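Long-range contacts in uric acid degradation bifunctional protein PucL (Bacillus subtilis, PDB 6A4M), which catalyses the oxygen-dependent oxidation of urate as the urate oxidase part of a bifunctional protein that probably also has a decarboxylase activity in uric acid degradation: residues A[101-106]-A[146-151]; A[5-10]-A[38-43]; A[139-144]-A[157-162]; A[247-252]-A[297-302]. One frame throughout, in Å; residues are numbered along the deposited sequence.

Contact 1: residues A[101-106]-A[146-151]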
loop_
_atom_site.group_PDB
_atom_site.type_symbol
_atom_site.label_atom_id
_atom_site.label_comp_id
_atom_site.label_asym_id
_atom_site.label_seq_id
_atom_site.Cartn_x
_atom_site.Cartn_y
_atom_site.Cartn_z
ATOM N N HIS A 101 3.747 6.015 -31.118
ATOM C CA HIS A 101 2.359 5.608 -31.397
ATOM C C HIS A 101 1.521 5.358 -30.139
ATOM O O HIS A 101 0.292 5.384 -30.201
ATOM C CB HIS A 101 2.336 4.376 -32.305
ATOM C CG HIS A 101 2.924 4.625 -33.659
ATOM N ND1 HIS A 101 4.122 4.076 -34.064
ATOM C CD2 HIS A 101 2.492 5.390 -34.690
ATOM C CE1 HIS A 101 4.395 4.480 -35.292
ATOM N NE2 HIS A 101 3.422 5.278 -35.694
ATOM N N MET A 102 2.189 5.115 -29.013
ATOM C CA MET A 102 1.535 4.970 -27.714
ATOM C C MET A 102 0.958 6.305 -27.240
ATOM O O MET A 102 1.685 7.294 -27.142
ATOM C CB MET A 102 2.552 4.460 -26.690
ATOM C CG MET A 102 1.995 4.163 -25.309
ATOM S SD MET A 102 3.311 3.891 -24.113
ATOM C CE MET A 102 4.177 2.511 -24.862
ATOM N N ASP A 103 -0.343 6.314 -26.943
ATOM C CA ASP A 103 -1.046 7.503 -26.435
ATOM C C ASP A 103 -1.384 7.419 -24.938
ATOM O O ASP A 103 -1.311 8.427 -24.234
ATOM C CB ASP A 103 -2.333 7.737 -27.240
ATOM C CG ASP A 103 -2.069 7.956 -28.729
ATOM O OD1 ASP A 103 -1.025 8.545 -29.084
ATOM O OD2 ASP A 103 -2.911 7.536 -29.549
ATOM N N THR A 104 -1.761 6.230 -24.467
ATOM C CA THR A 104 -2.144 6.002 -23.071
ATOM C C THR A 104 -1.289 4.889 -22.459
ATOM O O THR A 104 -0.848 3.976 -23.165
ATOM C CB THR A 104 -3.630 5.594 -22.972
ATOM O OG1 THR A 104 -4.424 6.464 -23.784
ATOM C CG2 THR A 104 -4.133 5.674 -21.532
ATOM N N ILE A 105 -1.055 4.981 -21.150
ATOM C CA ILE A 105 -0.396 3.913 -20.394
ATOM C C ILE A 105 -0.962 3.828 -18.971
ATOM O O ILE A 105 -1.110 4.846 -18.297
ATOM C CB ILE A 105 1.148 4.070 -20.367
ATOM C CG1 ILE A 105 1.805 2.868 -19.669
ATOM C CG2 ILE A 105 1.574 5.372 -19.696
ATOM C CD1 ILE A 105 3.288 2.732 -19.945
ATOM N N THR A 106 -1.295 2.611 -18.544
ATOM C CA THR A 106 -1.710 2.340 -17.170
ATOM C C THR A 106 -0.705 1.367 -16.566
ATOM O O THR A 106 -0.525 0.263 -17.084
ATOM C CB THR A 106 -3.122 1.718 -17.103
ATOM O OG1 THR A 106 -4.027 2.482 -17.907
ATOM C CG2 THR A 106 -3.635 1.683 -15.665
ATOM N N ALA A 146 -1.207 7.625 -17.214
ATOM C CA ALA A 146 -0.678 8.818 -17.880
ATOM C C ALA A 146 -1.069 8.849 -19.359
ATOM O O ALA A 146 -1.098 7.809 -20.021
ATOM C CB ALA A 146 0.832 8.871 -17.734
ATOM N N GLU A 147 -1.359 10.051 -19.863
ATOM C CA GLU A 147 -1.803 10.261 -21.248
ATOM C C GLU A 147 -0.928 11.273 -21.981
ATOM O O GLU A 147 -0.228 12.075 -21.360
ATOM C CB GLU A 147 -3.259 10.741 -21.276
ATOM C CG GLU A 147 -4.285 9.621 -21.176
ATOM C CD GLU A 147 -5.722 10.120 -21.122
ATOM O OE1 GLU A 147 -6.025 11.191 -21.697
ATOM O OE2 GLU A 147 -6.559 9.427 -20.502
ATOM N N ARG A 148 -0.990 11.218 -23.310
ATOM C CA ARG A 148 -0.346 12.196 -24.184
ATOM C C ARG A 148 -1.367 13.277 -24.552
ATOM O O ARG A 148 -2.374 12.979 -25.202
ATOM C CB ARG A 148 0.172 11.502 -25.449
ATOM C CG ARG A 148 1.054 12.369 -26.335
ATOM C CD ARG A 148 1.354 11.685 -27.661
ATOM N NE ARG A 148 2.057 10.409 -27.502
ATOM C CZ ARG A 148 3.345 10.265 -27.175
ATOM N NH1 ARG A 148 4.129 11.320 -26.940
ATOM N NH2 ARG A 148 3.861 9.041 -27.071
ATOM N N SER A 149 -1.117 14.517 -24.126
ATOM C CA SER A 149 -1.989 15.657 -24.460
ATOM C C SER A 149 -1.281 17.004 -24.198
ATOM O O SER A 149 -1.103 17.379 -23.037
ATOM C CB SER A 149 -3.303 15.600 -23.667
ATOM O OG SER A 149 -3.103 15.904 -22.298
ATOM N N GLY A 150 -0.843 17.727 -25.231
ATOM C CA GLY A 150 -0.750 17.266 -26.626
ATOM C C GLY A 150 0.558 17.789 -27.173
ATOM O O GLY A 150 0.588 18.473 -28.196
ATOM N N ASN A 151 1.632 17.373 -26.503
ATOM C CA ASN A 151 2.945 18.052 -26.432
ATOM C C ASN A 151 3.527 17.939 -25.006
ATOM O O ASN A 151 4.724 18.159 -24.802
ATOM C CB ASN A 151 2.904 19.543 -26.831
ATOM C CG ASN A 151 4.284 20.118 -27.078
ATOM O OD1 ASN A 151 4.740 21.016 -26.370
ATOM N ND2 ASN A 151 4.962 19.586 -28.079
#
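At one end of the antiparallel pairing between strands 104-121 and 139-148, M102 and R148 fasten the turn that leads into the first of these strands. The evidence for pairing comes first from the backbone: A146 N donates to I105 O at 3.0 Å, I105 N returns a bond to A146 O, and R148 N reaches D103 O at 3.0 Å. T104 and E147 form the non-hydrogen-bonded pair between these bonds, their side chains lying side by side with T104 CG2 4.0 Å from E147 CG. I105 and A146 occupy the other face, toward helix 84-98, where I105 CG2 meets A146 CB at 4.1 Å. At the end of its strand, R148 grips one carbonyl oxygen of the preceding loop side-on: its NH2 lies 2.8 Å from M102 O and its NE 3.2 Å from M102 O, with that oxygen close to the guanidinium plane. A bend at chi3 (-60°) brings NE to this position. D103 OD1 adds a long salt bridge, 3.9 Å from R148 NE, its carboxylate plane turned 82° from the guanidinium. R148 NH2 also bonds L96 O of helix 84-98. An alanine in place of R148 would probably leave M102 O and L96 O without these donors and D103 without this opposite charge. Such an antiparallel strand pair with a helix against one face is typical of the tunnelling (T-) fold of uricases.

Contact 2: residues A[5-10]-A[38-43]; sequences KGNVFA and GVDVTC
V8 overlaps V41 across the first two strands of the antiparallel T-fold sheet, V8 CB lying 4.2 Å from V41 CB on the face that helix 64-78 covers through I72. The two form a hydrogen-bonded pair, with V41 N to V8 O at 2.9 Å and V8 N to V41 O at 3.0 Å. K5 and C43 make an equivalent pair, C43 N standing 2.8 Å from K5 O. Between these pairs the segment 5-10 holds two residues, G6 and N7, where the segment 38-43 holds T42 alone; this one-residue shift is a beta bulge, and N7 takes it up with a positive phi of 53°. On the opposite face of the sheet D40 rises beside F9. Its CG, anti to the backbone N (chi1 -157°), sits 4.0 Å above the F9 ring plane and over the centre, with carboxylate and ring planes 74° apart; the modelled approach of OD2 to the ring is doubtful. An alanine in place of D40 would probably take away one neighbour that limits the turning of F9, the carboxylate over that ring face. Beyond the bulge the pairing is regular from V8 onward, and at A10 and V39, A10 CB is 4.2 Å from V39 CG1.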
loop_
_atom_site.group_PDB
_atom_site.type_symbol
_atom_site.label_atom_id
_atom_site.label_comp_id
_atom_site.label_asym_id
_atom_site.label_seq_id
_atom_site.Cartn_x
_atom_site.Cartn_y
_atom_site.Cartn_z
ATOM N N LYS A 5 1.711 -6.349 -20.828
ATOM C CA LYS A 5 2.320 -7.465 -20.107
ATOM C C LYS A 5 1.873 -7.466 -18.651
ATOM O O LYS A 5 1.846 -6.412 -18.012
ATOM C CB LYS A 5 3.846 -7.362 -20.166
ATOM C CG LYS A 5 4.563 -8.699 -20.050
ATOM C CD LYS A 5 4.511 -9.444 -21.370
ATOM C CE LYS A 5 5.361 -10.695 -21.391
ATOM N NZ LYS A 5 5.308 -11.306 -22.749
ATOM N N GLY A 6 1.524 -8.649 -18.142
ATOM C CA GLY A 6 1.182 -8.849 -16.727
ATOM C C GLY A 6 2.135 -9.829 -16.068
ATOM O O GLY A 6 2.885 -10.519 -16.755
ATOM N N ASN A 7 2.085 -9.894 -14.735
ATOM C CA ASN A 7 2.980 -10.731 -13.917
ATOM C C ASN A 7 4.466 -10.489 -14.214
ATOM O O ASN A 7 5.259 -11.428 -14.285
ATOM C CB ASN A 7 2.620 -12.231 -14.050
ATOM C CG ASN A 7 1.469 -12.655 -13.146
ATOM O OD1 ASN A 7 0.986 -11.887 -12.315
ATOM N ND2 ASN A 7 1.031 -13.895 -13.305
ATOM N N VAL A 8 4.835 -9.221 -14.380
ATOM C CA VAL A 8 6.230 -8.855 -14.579
ATOM C C VAL A 8 6.858 -8.651 -13.203
ATOM O O VAL A 8 6.815 -7.555 -12.642
ATOM C CB VAL A 8 6.379 -7.605 -15.468
ATOM C CG1 VAL A 8 7.852 -7.263 -15.676
ATOM C CG2 VAL A 8 5.682 -7.830 -16.804
ATOM N N PHE A 9 7.414 -9.732 -12.661
ATOM C CA PHE A 9 8.137 -9.693 -11.390
ATOM C C PHE A 9 9.494 -9.043 -11.601
ATOM O O PHE A 9 10.193 -9.356 -12.572
ATOM C CB PHE A 9 8.361 -11.103 -10.824
ATOM C CG PHE A 9 7.138 -11.720 -10.202
ATOM C CD1 PHE A 9 6.131 -12.265 -10.996
ATOM C CD2 PHE A 9 7.004 -11.786 -8.816
ATOM C CE1 PHE A 9 5.008 -12.850 -10.421
ATOM C CE2 PHE A 9 5.885 -12.373 -8.238
ATOM C CZ PHE A 9 4.887 -12.908 -9.042
ATOM N N ALA A 10 9.861 -8.148 -10.689
ATOM C CA ALA A 10 11.172 -7.515 -10.703
ATOM C C ALA A 10 11.646 -7.308 -9.271
ATOM O O ALA A 10 10.952 -6.672 -8.479
ATOM C CB ALA A 10 11.101 -6.189 -11.446
ATOM N N GLY A 38 10.889 -5.880 -3.945
ATOM C CA GLY A 38 10.219 -6.684 -4.954
ATOM C C GLY A 38 8.966 -5.967 -5.400
ATOM O O GLY A 38 8.256 -5.387 -4.576
ATOM N N VAL A 39 8.698 -6.003 -6.702
ATOM C CA VAL A 39 7.495 -5.407 -7.259
ATOM C C VAL A 39 6.941 -6.279 -8.384
ATOM O O VAL A 39 7.689 -6.941 -9.108
ATOM C CB VAL A 39 7.740 -3.959 -7.749
ATOM C CG1 VAL A 39 8.650 -3.924 -8.975
ATOM C CG2 VAL A 39 6.419 -3.251 -8.036
ATOM N N ASP A 40 5.618 -6.260 -8.510
ATOM C CA ASP A 40 4.902 -7.021 -9.511
ATOM C C ASP A 40 4.200 -6.037 -10.438
ATOM O O ASP A 40 3.174 -5.451 -10.074
ATOM C CB ASP A 40 3.902 -7.937 -8.822
ATOM C CG ASP A 40 3.538 -9.106 -9.664
ATOM O OD1 ASP A 40 2.865 -8.919 -10.698
ATOM O OD2 ASP A 40 3.948 -10.218 -9.293
ATOM N N VAL A 41 4.772 -5.844 -11.626
ATOM C CA VAL A 41 4.285 -4.834 -12.555
ATOM C C VAL A 41 3.272 -5.432 -13.523
ATOM O O VAL A 41 3.487 -6.518 -14.069
ATOM C CB VAL A 41 5.433 -4.168 -13.343
ATOM C CG1 VAL A 41 4.887 -3.110 -14.304
ATOM C CG2 VAL A 41 6.442 -3.553 -12.379
ATOM N N THR A 42 2.161 -4.717 -13.693
ATOM C CA THR A 42 1.233 -4.916 -14.797
ATOM C C THR A 42 1.332 -3.662 -15.674
ATOM O O THR A 42 1.285 -2.539 -15.158
ATOM C CB THR A 42 -0.213 -5.090 -14.294
ATOM O OG1 THR A 42 -0.255 -6.116 -13.294
ATOM C CG2 THR A 42 -1.155 -5.458 -15.440
ATOM N N CYS A 43 1.487 -3.857 -16.984
ATOM C CA CYS A 43 1.628 -2.751 -17.932
ATOM C C CYS A 43 0.594 -2.871 -19.050
ATOM O O CYS A 43 0.472 -3.925 -19.666
ATOM C CB CYS A 43 3.034 -2.736 -18.520
ATOM S SG CYS A 43 3.353 -1.307 -19.578
#

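Contact 3: residues A[139-144]-A[157-162]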
loop_
_atom_site.group_PDB
_atom_site.type_symbol
_atom_site.label_atom_id
_atom_site.label_comp_id
_atom_site.label_asym_id
_atom_site.label_seq_id
_atom_site.Cartn_x
_atom_site.Cartn_y
_atom_site.Cartn_z
ATOM N N ARG A 139 0.126 -5.590 1.920
ATOM C CA ARG A 139 1.111 -5.177 0.917
ATOM C C ARG A 139 0.641 -3.914 0.220
ATOM O O ARG A 139 -0.549 -3.767 -0.068
ATOM C CB ARG A 139 1.324 -6.292 -0.114
ATOM C CG ARG A 139 0.037 -6.792 -0.761
ATOM C CD ARG A 139 0.188 -8.167 -1.389
ATOM N NE ARG A 139 -1.122 -8.782 -1.610
ATOM C CZ ARG A 139 -1.814 -9.492 -0.712
ATOM N NH1 ARG A 139 -1.347 -9.721 0.519
ATOM N NH2 ARG A 139 -3.004 -9.988 -1.056
ATOM N N SER A 140 1.571 -3.002 -0.049
ATOM C CA SER A 140 1.229 -1.772 -0.750
ATOM C C SER A 140 1.053 -2.047 -2.240
ATOM O O SER A 140 1.620 -3.004 -2.780
ATOM C CB SER A 140 2.271 -0.672 -0.511
ATOM O OG SER A 140 3.528 -1.008 -1.061
ATOM N N ARG A 141 0.231 -1.223 -2.883
ATOM C CA ARG A 141 0.064 -1.247 -4.332
ATOM C C ARG A 141 -0.082 0.186 -4.817
ATOM O O ARG A 141 -0.689 1.011 -4.131
ATOM C CB ARG A 141 -1.164 -2.070 -4.738
ATOM C CG ARG A 141 -1.273 -2.332 -6.238
ATOM C CD ARG A 141 -2.491 -3.177 -6.590
ATOM N NE ARG A 141 -3.711 -2.363 -6.641
ATOM C CZ ARG A 141 -4.553 -2.255 -7.678
ATOM N NH1 ARG A 141 -4.382 -2.932 -8.810
ATOM N NH2 ARG A 141 -5.609 -1.452 -7.572
ATOM N N SER A 142 0.476 0.471 -5.993
ATOM C CA SER A 142 0.360 1.788 -6.621
ATOM C C SER A 142 -0.128 1.650 -8.058
ATOM O O SER A 142 0.315 0.763 -8.790
ATOM C CB SER A 142 1.702 2.517 -6.590
ATOM O OG SER A 142 2.100 2.769 -5.255
ATOM N N VAL A 143 -1.053 2.527 -8.442
ATOM C CA VAL A 143 -1.551 2.620 -9.808
ATOM C C VAL A 143 -1.218 4.008 -10.351
ATOM O O VAL A 143 -1.328 5.007 -9.637
ATOM C CB VAL A 143 -3.077 2.381 -9.870
ATOM C CG1 VAL A 143 -3.585 2.441 -11.309
ATOM C CG2 VAL A 143 -3.418 1.043 -9.227
ATOM N N LEU A 144 -0.800 4.058 -11.611
ATOM C CA LEU A 144 -0.525 5.316 -12.293
ATOM C C LEU A 144 -1.035 5.238 -13.719
ATOM O O LEU A 144 -0.692 4.303 -14.445
ATOM C CB LEU A 144 0.976 5.598 -12.305
ATOM C CG LEU A 144 1.433 6.909 -12.958
ATOM C CD1 LEU A 144 1.024 8.106 -12.116
ATOM C CD2 LEU A 144 2.933 6.898 -13.157
ATOM N N GLU A 157 -4.815 9.456 -13.655
ATOM C CA GLU A 157 -5.115 8.841 -12.366
ATOM C C GLU A 157 -3.822 8.487 -11.642
ATOM O O GLU A 157 -2.830 8.105 -12.268
ATOM C CB GLU A 157 -5.967 7.584 -12.558
ATOM C CG GLU A 157 -6.480 6.975 -11.257
ATOM C CD GLU A 157 -7.433 5.810 -11.470
ATOM O OE1 GLU A 157 -7.310 5.103 -12.498
ATOM O OE2 GLU A 157 -8.303 5.595 -10.594
ATOM N N GLN A 158 -3.846 8.626 -10.319
ATOM C CA GLN A 158 -2.744 8.192 -9.469
ATOM C C GLN A 158 -3.233 7.965 -8.045
ATOM O O GLN A 158 -3.806 8.867 -7.435
ATOM C CB GLN A 158 -1.618 9.228 -9.451
ATOM C CG GLN A 158 -0.370 8.748 -8.711
ATOM C CD GLN A 158 0.444 9.867 -8.097
ATOM O OE1 GLN A 158 1.626 10.013 -8.396
ATOM N NE2 GLN A 158 -0.183 10.664 -7.236
ATOM N N TYR A 159 -3.001 6.765 -7.525
ATOM C CA TYR A 159 -3.215 6.488 -6.107
ATOM C C TYR A 159 -2.288 5.391 -5.624
ATOM O O TYR A 159 -1.804 4.580 -6.413
ATOM C CB TYR A 159 -4.675 6.117 -5.825
ATOM C CG TYR A 159 -5.172 4.861 -6.506
ATOM C CD1 TYR A 159 -5.083 3.615 -5.875
ATOM C CD2 TYR A 159 -5.760 4.915 -7.768
ATOM C CE1 TYR A 159 -5.551 2.461 -6.492
ATOM C CE2 TYR A 159 -6.232 3.768 -8.392
ATOM C CZ TYR A 159 -6.128 2.544 -7.754
ATOM O OH TYR A 159 -6.592 1.407 -8.374
ATOM N N SER A 160 -2.031 5.406 -4.321
ATOM C CA SER A 160 -1.326 4.335 -3.639
ATOM C C SER A 160 -2.274 3.721 -2.631
ATOM O O SER A 160 -3.239 4.349 -2.202
ATOM C CB SER A 160 -0.072 4.859 -2.957
ATOM O OG SER A 160 0.888 5.222 -3.930
ATOM N N GLU A 161 -1.981 2.487 -2.253
ATOM C CA GLU A 161 -2.942 1.652 -1.560
ATOM C C GLU A 161 -2.238 0.683 -0.631
ATOM O O GLU A 161 -1.142 0.224 -0.947
ATOM C CB GLU A 161 -3.733 0.877 -2.613
ATOM C CG GLU A 161 -4.951 0.128 -2.106
ATOM C CD GLU A 161 -5.810 -0.418 -3.235
ATOM O OE1 GLU A 161 -5.297 -0.590 -4.366
ATOM O OE2 GLU A 161 -7.007 -0.683 -2.983
ATOM N N ILE A 162 -2.848 0.386 0.514
ATOM C CA ILE A 162 -2.465 -0.808 1.284
ATOM C C ILE A 162 -3.599 -1.821 1.196
ATOM O O ILE A 162 -4.754 -1.490 1.457
ATOM C CB ILE A 162 -2.049 -0.525 2.750
ATOM C CG1 ILE A 162 -1.517 -1.815 3.384
ATOM C CG2 ILE A 162 -3.184 0.047 3.594
ATOM C CD1 ILE A 162 -0.702 -1.593 4.628
#
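R141 and E161 face each other as a hydrogen-bonded pair in the beta hairpin of strands 139-148 and 153-169, and the backbone evidence is a set of reciprocal bonds: R141 N to E161 O at 2.8 Å with a weak return, and V143 N to Y159 O at 3.0 Å, likewise answered. Ionic contact comes next. R141 and E161 run side by side, and R141 NE makes a salt bridge to E161 OE1 at 3.3 Å; the oxygen lies in the guanidinium plane, though the two flat groups are turned 49° apart. A weak bond from R141 NH2 to E161 OE1 accompanies it. Hydroxyl contact marks the other face of the sheet: S142 OG and S160 OG are 3.0 Å apart, their proton arrangement unsettled, and S160 OG also bonds E85 of helix 84-98. Apolar contacts flank both. V143 CB sits over one face of the Y159 ring, 4.0 Å from its centroid and 24° off the normal, a CH-pi contact, while L144 CD1 touches Q158 CG at 3.7 Å. The chemistry thus divides by face: a charged pair and an aromatic cover on one side, buried hydroxyls on the other, the bond to E85 tying S160 to the helix that packs there.

Contact 4: residues A[247-252]-A[297-302]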
loop_
_atom_site.group_PDB
_atom_site.type_symbol
_atom_site.label_atom_id
_atom_site.label_comp_id
_atom_site.label_asym_id
_atom_site.label_seq_id
_atom_site.Cartn_x
_atom_site.Cartn_y
_atom_site.Cartn_z
ATOM N N ILE A 247 -10.851 6.317 10.589
ATOM C CA ILE A 247 -9.527 6.052 9.998
ATOM C C ILE A 247 -9.215 7.087 8.910
ATOM O O ILE A 247 -8.122 7.655 8.888
ATOM C CB ILE A 247 -9.418 4.617 9.413
ATOM C CG1 ILE A 247 -9.485 3.568 10.535
ATOM C CG2 ILE A 247 -8.109 4.431 8.642
ATOM C CD1 ILE A 247 -9.865 2.179 10.063
ATOM N N GLY A 248 -10.188 7.329 8.031
ATOM C CA GLY A 248 -10.047 8.283 6.932
ATOM C C GLY A 248 -9.751 9.694 7.399
ATOM O O GLY A 248 -8.774 10.304 6.954
ATOM N N CYS A 249 -10.589 10.199 8.304
ATOM C CA CYS A 249 -10.408 11.536 8.887
ATOM C C CYS A 249 -9.046 11.683 9.570
ATOM O O CYS A 249 -8.383 12.709 9.417
ATOM C CB CYS A 249 -11.536 11.870 9.880
ATOM S SG CYS A 249 -13.138 12.233 9.114
ATOM N N ARG A 250 -8.630 10.652 10.304
ATOM C CA ARG A 250 -7.341 10.671 10.996
ATOM C C ARG A 250 -6.159 10.701 10.022
ATOM O O ARG A 250 -5.178 11.402 10.269
ATOM C CB ARG A 250 -7.214 9.472 11.941
ATOM C CG ARG A 250 -6.022 9.549 12.888
ATOM C CD ARG A 250 -6.234 10.515 14.043
ATOM N NE ARG A 250 -6.611 9.801 15.267
ATOM C CZ ARG A 250 -7.856 9.572 15.696
ATOM N NH1 ARG A 250 -8.933 10.005 15.032
ATOM N NH2 ARG A 250 -8.026 8.894 16.825
ATOM N N ILE A 251 -6.251 9.938 8.931
ATOM C CA ILE A 251 -5.225 9.952 7.876
ATOM C C ILE A 251 -5.141 11.336 7.215
ATOM O O ILE A 251 -4.044 11.847 6.987
ATOM C CB ILE A 251 -5.475 8.845 6.815
ATOM C CG1 ILE A 251 -5.223 7.458 7.426
ATOM C CG2 ILE A 251 -4.583 9.029 5.585
ATOM C CD1 ILE A 251 -5.891 6.322 6.678
ATOM N N LEU A 252 -6.295 11.928 6.912
ATOM C CA LEU A 252 -6.348 13.273 6.329
ATOM C C LEU A 252 -5.807 14.340 7.281
ATOM O O LEU A 252 -5.114 15.259 6.846
ATOM C CB LEU A 252 -7.774 13.633 5.905
ATOM C CG LEU A 252 -8.334 12.844 4.721
ATOM C CD1 LEU A 252 -9.817 13.126 4.564
ATOM C CD2 LEU A 252 -7.599 13.161 3.425
ATOM N N PHE A 297 -16.364 3.280 0.594
ATOM C CA PHE A 297 -16.556 4.672 1.010
ATOM C C PHE A 297 -15.250 5.445 0.880
ATOM O O PHE A 297 -14.170 4.884 1.097
ATOM C CB PHE A 297 -17.044 4.740 2.461
ATOM N N THR A 298 -15.354 6.726 0.520
ATOM C CA THR A 298 -14.194 7.618 0.484
ATOM C C THR A 298 -14.454 8.832 1.376
ATOM O O THR A 298 -15.489 9.482 1.253
ATOM C CB THR A 298 -13.816 8.071 -0.955
ATOM O OG1 THR A 298 -14.397 9.347 -1.247
ATOM C CG2 THR A 298 -14.255 7.046 -2.012
ATOM N N VAL A 299 -13.512 9.107 2.279
ATOM C CA VAL A 299 -13.532 10.302 3.116
ATOM C C VAL A 299 -12.727 11.376 2.388
ATOM O O VAL A 299 -11.531 11.200 2.147
ATOM C CB VAL A 299 -12.912 10.035 4.508
ATOM C CG1 VAL A 299 -13.019 11.270 5.399
ATOM C CG2 VAL A 299 -13.584 8.839 5.175
ATOM N N THR A 300 -13.389 12.476 2.029
ATOM C CA THR A 300 -12.749 13.588 1.309
ATOM C C THR A 300 -12.256 14.672 2.280
ATOM O O THR A 300 -12.452 14.561 3.494
ATOM C CB THR A 300 -13.693 14.180 0.233
ATOM O OG1 THR A 300 -12.932 14.964 -0.692
ATOM C CG2 THR A 300 -14.795 15.049 0.841
ATOM N N ARG A 301 -11.616 15.707 1.733
ATOM C CA ARG A 301 -11.049 16.808 2.534
ATOM C C ARG A 301 -12.129 17.571 3.307
ATOM O O ARG A 301 -11.981 17.816 4.509
ATOM C CB ARG A 301 -10.268 17.788 1.645
ATOM C CG ARG A 301 -9.249 18.630 2.402
ATOM C CD ARG A 301 -7.982 17.836 2.705
ATOM N NE ARG A 301 -7.511 18.037 4.076
ATOM C CZ ARG A 301 -6.586 17.292 4.688
ATOM N NH1 ARG A 301 -5.986 16.276 4.065
ATOM N NH2 ARG A 301 -6.253 17.574 5.946
ATOM N N GLU A 302 -13.200 17.942 2.606
ATOM C CA GLU A 302 -14.360 18.619 3.206
ATOM C C GLU A 302 -14.962 17.880 4.410
ATOM O O GLU A 302 -15.385 18.520 5.376
ATOM C CB GLU A 302 -15.450 18.846 2.150
#
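L252 O, near the C-terminal end of helix 240-254, is gripped by both terminal nitrogens of R301: NH2 lies 2.7 Å from L252 O, and NH1 makes a weaker bond to L252 O at 3.1 Å. The NH2 donor stands 59° out of the carbonyl plane, so the guanidinium comes down from above it. R301 points its CB away from the helix, and its chain doubles back through bends at chi2 (78°, placing CD) and chi3 to return its end. The same NH1 is hydrogen-bonded to L258 O and weakly to F255 O, so the arginine gathers carbonyls from the helix end and the following turn; the partial negative charge expected there would probably favour its cation. Apolar atoms lie against the same group: L252 CB lies over one guanidinium face, and L252 CD2 is 3.6 Å from R301 NH1. In the T-fold helices pack against one face of an antiparallel sheet, and here helix 240-254 rests on strand 293-300, the last strand of the sheet in this chain, which is paired with strand 258-267. The axes of the segments 247-252 and 297-300 approach to 8.1 Å at 35°. Within the strand, V299 turns its side chain toward the helix. Its CG2 is 4.0 Å from G248 CA, an approach that depends on the glycine, since a CB there would clash with the valine. Its other branch, CG1, wedges between C249 and L252, standing 3.8 Å from C249 SG and 3.8 Å from L252 CD1. L252 also touches V261 of strand 258-267.

How the contacts relate
All four contacts belong to one large antiparallel sheet, three as strand pairings and contact 4 as a helix laid on its last strand in this chain. Along the chain contact 2 closes first; contacts 1 and 3 then interleave, sharing strand 139-148; contact 4 comes last. Contacts 1 and 2 touch through I105 and C43, their strands 104-121 and 36-45 being neighbours, although their centres are 21 Å apart. Contact 3 has its centre about 14 Å from that of contact 2 and 17 Å from that of contact 4. In the order of pairing, strands 139-148 and 153-169 stand between 104-121 and 194-204, which places contact 3 between the part of the sheet with contacts 1 and 2 and the part with contact 4.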